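Acetyltransferase (Klebsiella pneumoniae, PDB 5XUN) probably transfers an acetyl group from acetyl-CoA to glycyl-tRNA as the GNAT-family toxin of a type II toxin-antitoxin system. Local coordinates at residues Tyr62-Ser66 with His115-Val119. The protein carries 1 engineered substitution. Residues are numbered along the deposited sequence; the frame is centred on the assembly and turned at random.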
ATOM      1  N   TYR B  62     -14.846 -14.179   0.077  1.00 18.63           N
ATOM      2  CA  TYR B  62     -14.270 -12.931   0.561  1.00 18.98           C
ATOM      3  C   TYR B  62     -12.774 -12.915   0.279  1.00 20.37           C
ATOM      4  O   TYR B  62     -12.169 -13.959   0.010  1.00 17.50           O
ATOM      5  CB  TYR B  62     -14.546 -12.744   2.060  1.00 25.79           C
ATOM      6  CG  TYR B  62     -13.653 -13.558   2.979  1.00 16.59           C
ATOM      7  CD1 TYR B  62     -13.965 -14.878   3.317  1.00 22.29           C
ATOM      8  CD2 TYR B  62     -12.517 -12.998   3.534  1.00 11.77           C
ATOM      9  CE1 TYR B  62     -13.140 -15.615   4.164  1.00 14.04           C
ATOM     10  CE2 TYR B  62     -11.703 -13.708   4.366  1.00 19.16           C
ATOM     11  CZ  TYR B  62     -12.016 -15.016   4.690  1.00 26.86           C
ATOM     12  OH  TYR B  62     -11.174 -15.707   5.530  1.00 15.82           O
ATOM     13  N   TYR B  63     -12.181 -11.717   0.352  1.00 16.35           N
ATOM     14  CA  TYR B  63     -10.725 -11.593   0.288  1.00 19.52           C
ATOM     15  C   TYR B  63     -10.278 -10.357   1.064  1.00 12.35           C
ATOM     16  O   TYR B  63     -11.077  -9.461   1.343  1.00 18.01           O
ATOM     17  CB  TYR B  63     -10.215 -11.555  -1.167  1.00 13.68           C
ATOM     18  CG  TYR B  63     -10.437 -10.279  -1.962  1.00 17.33           C
ATOM     19  CD1 TYR B  63      -9.598  -9.175  -1.801  1.00 13.38           C
ATOM     20  CD2 TYR B  63     -11.454 -10.194  -2.904  1.00 13.36           C
ATOM     21  CE1 TYR B  63      -9.782  -8.020  -2.549  1.00 12.66           C
ATOM     22  CE2 TYR B  63     -11.649  -9.044  -3.653  1.00 19.00           C
ATOM     23  CZ  TYR B  63     -10.807  -7.959  -3.473  1.00 21.38           C
ATOM     24  OH  TYR B  63     -10.991  -6.817  -4.218  1.00 20.00           O
ATOM     25  N   THR B  64      -8.981 -10.315   1.408  1.00 15.65           N
ATOM     26  CA  THR B  64      -8.408  -9.200   2.159  1.00 16.57           C
ATOM     27  C   THR B  64      -7.130  -8.688   1.495  1.00 12.37           C
ATOM     28  O   THR B  64      -6.356  -9.460   0.923  1.00 11.79           O
ATOM     29  CB  THR B  64      -8.074  -9.597   3.618  1.00 11.57           C
ATOM     30  OG1 THR B  64      -6.950 -10.478   3.629  1.00 15.09           O
ATOM     31  CG2 THR B  64      -9.239 -10.305   4.265  1.00 12.38           C
ATOM     32  N   LEU B  65      -6.891  -7.374   1.621  1.00 23.09           N
ATOM     33  CA  LEU B  65      -5.709  -6.714   1.065  1.00 16.25           C
ATOM     34  C   LEU B  65      -4.998  -5.907   2.142  1.00 11.05           C
ATOM     35  O   LEU B  65      -5.637  -5.193   2.917  1.00 18.33           O
ATOM     36  CB  LEU B  65      -6.089  -5.782  -0.098  1.00 13.38           C
ATOM     37  CG  LEU B  65      -6.781  -6.481  -1.269  1.00 16.43           C
ATOM     38  CD1 LEU B  65      -7.271  -5.491  -2.324  1.00 14.00           C
ATOM     39  CD2 LEU B  65      -5.832  -7.484  -1.881  1.00 10.20           C
ATOM     40  N   SER B  66      -3.671  -6.009   2.177  1.00 10.37           N
ATOM     41  CA  SER B  66      -2.860  -5.236   3.105  1.00 14.02           C
ATOM     42  C   SER B  66      -1.637  -4.708   2.379  1.00 13.67           C
ATOM     43  O   SER B  66      -1.077  -5.396   1.524  1.00 12.83           O
ATOM     44  CB  SER B  66      -2.412  -6.092   4.304  1.00 14.73           C
ATOM     45  OG  SER B  66      -3.531  -6.736   4.894  1.00 20.33           O
ATOM     46  N   HIS B 115     -11.174  -8.843  -9.560  1.00 16.75           N
ATOM     47  CA  HIS B 115     -11.553  -7.689  -8.759  1.00 13.94           C
ATOM     48  C   HIS B 115     -10.384  -7.193  -7.913  1.00 25.51           C
ATOM     49  O   HIS B 115     -10.185  -5.976  -7.770  1.00 24.44           O
ATOM     50  CB  HIS B 115     -12.755  -8.042  -7.889  1.00 20.03           C
ATOM     51  CG  HIS B 115     -13.355  -6.870  -7.185  1.00 20.16           C
ATOM     52  ND1 HIS B 115     -12.806  -6.323  -6.044  1.00 14.75           N
ATOM     53  CD2 HIS B 115     -14.455  -6.130  -7.466  1.00 20.09           C
ATOM     54  CE1 HIS B 115     -13.549  -5.306  -5.647  1.00 15.60           C
ATOM     55  NE2 HIS B 115     -14.546  -5.158  -6.500  1.00 17.35           N
ATOM     56  N   VAL B 116      -9.601  -8.119  -7.343  1.00 12.39           N
ATOM     57  CA  VAL B 116      -8.377  -7.741  -6.635  1.00 17.65           C
ATOM     58  C   VAL B 116      -7.482  -6.907  -7.537  1.00 23.17           C
ATOM     59  O   VAL B 116      -6.947  -5.870  -7.127  1.00 19.43           O
ATOM     60  CB  VAL B 116      -7.626  -8.987  -6.137  1.00 14.59           C
ATOM     61  CG1 VAL B 116      -6.236  -8.585  -5.584  1.00  8.30           C
ATOM     62  CG2 VAL B 116      -8.456  -9.767  -5.117  1.00 18.80           C
ATOM     63  N   MET B 117      -7.286  -7.367  -8.777  1.00 24.93           N
ATOM     64  CA  MET B 117      -6.388  -6.679  -9.700  1.00 20.67           C
ATOM     65  C   MET B 117      -6.821  -5.239  -9.925  1.00 22.97           C
ATOM     66  O   MET B 117      -5.984  -4.332  -9.975  1.00 17.24           O
ATOM     67  CB  MET B 117      -6.329  -7.419 -11.034  1.00 19.60           C
ATOM     68  CG  MET B 117      -5.739  -8.803 -10.961  1.00 23.02           C
ATOM     69  SD  MET B 117      -4.182  -8.804 -10.077  1.00 31.30           S
ATOM     70  CE  MET B 117      -3.678 -10.508 -10.307  1.00 31.15           C
ATOM     71  N   ARG B 118      -8.125  -5.012 -10.078  1.00 19.24           N
ATOM     72  CA  ARG B 118      -8.612  -3.663 -10.327  1.00 24.85           C
ATOM     73  C   ARG B 118      -8.385  -2.763  -9.116  1.00 23.93           C
ATOM     74  O   ARG B 118      -8.061  -1.578  -9.268  1.00 16.73           O
ATOM     75  CB  ARG B 118     -10.089  -3.706 -10.711  1.00 25.01           C
ATOM     76  CG  ARG B 118     -10.677  -2.347 -11.015  1.00 36.31           C
ATOM     77  CD  ARG B 118     -12.135  -2.444 -11.420  1.00 35.79           C
ATOM     78  NE  ARG B 118     -12.308  -3.030 -12.746  1.00 40.01           N
ATOM     79  CZ  ARG B 118     -12.061  -2.390 -13.886  1.00 50.71           C
ATOM     80  NH1 ARG B 118     -11.622  -1.137 -13.871  1.00 46.64           N
ATOM     81  NH2 ARG B 118     -12.249  -3.005 -15.045  1.00 47.36           N
ATOM     82  N   VAL B 119      -8.558  -3.305  -7.905  1.00 18.39           N
ATOM     83  CA  VAL B 119      -8.311  -2.519  -6.700  1.00 17.03           C
ATOM     84  C   VAL B 119      -6.836  -2.165  -6.595  1.00 12.54           C
ATOM     85  O   VAL B 119      -6.475  -1.021  -6.299  1.00 18.24           O
ATOM     86  CB  VAL B 119      -8.801  -3.272  -5.449  1.00 16.04           C
ATOM     87  CG1 VAL B 119      -8.352  -2.551  -4.193  1.00 15.05           C
ATOM     88  CG2 VAL B 119     -10.314  -3.416  -5.472  1.00 15.82           C
TER
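Tyr63 lays one face of its ring over the methyl CG2 of Val116, which stands 3.3 Å from the ring centroid and 10° off the normal, a well-centred CH-pi contact. At the far end of the same ring, Tyr63 OH meets ND1 of His115 at 2.6 Å in a short hydrogen bond that either partner could donate. The hydroxyl lies in the imidazole plane, but the two rings are turned 59° to each other, with neither lying over the other. A chi1 of -171° extends the His115 ring away from its own backbone N and places ND1 beside the hydroxyl. Two residues further along strand 59-71, Leu65 splits its methyls: CD1 reaches Val119 CG1 at 3.6 Å, while CD2 packs on Val116 CG1 at 3.9 Å. Helix 108-126 packs here over strand 59-71 of the GNAT sheet. Tyr48 stacks on Tyr63 from the neighbouring strand, and the second subunit adds its Val127 against Leu65. With Val116 CG2 over one face, Val119 CG2 3.7 Å from Tyr63 OH and the imidazole nitrogen bonded to that hydroxyl, the buried phenol would be restricted in the rotation of both ring and hydroxyl.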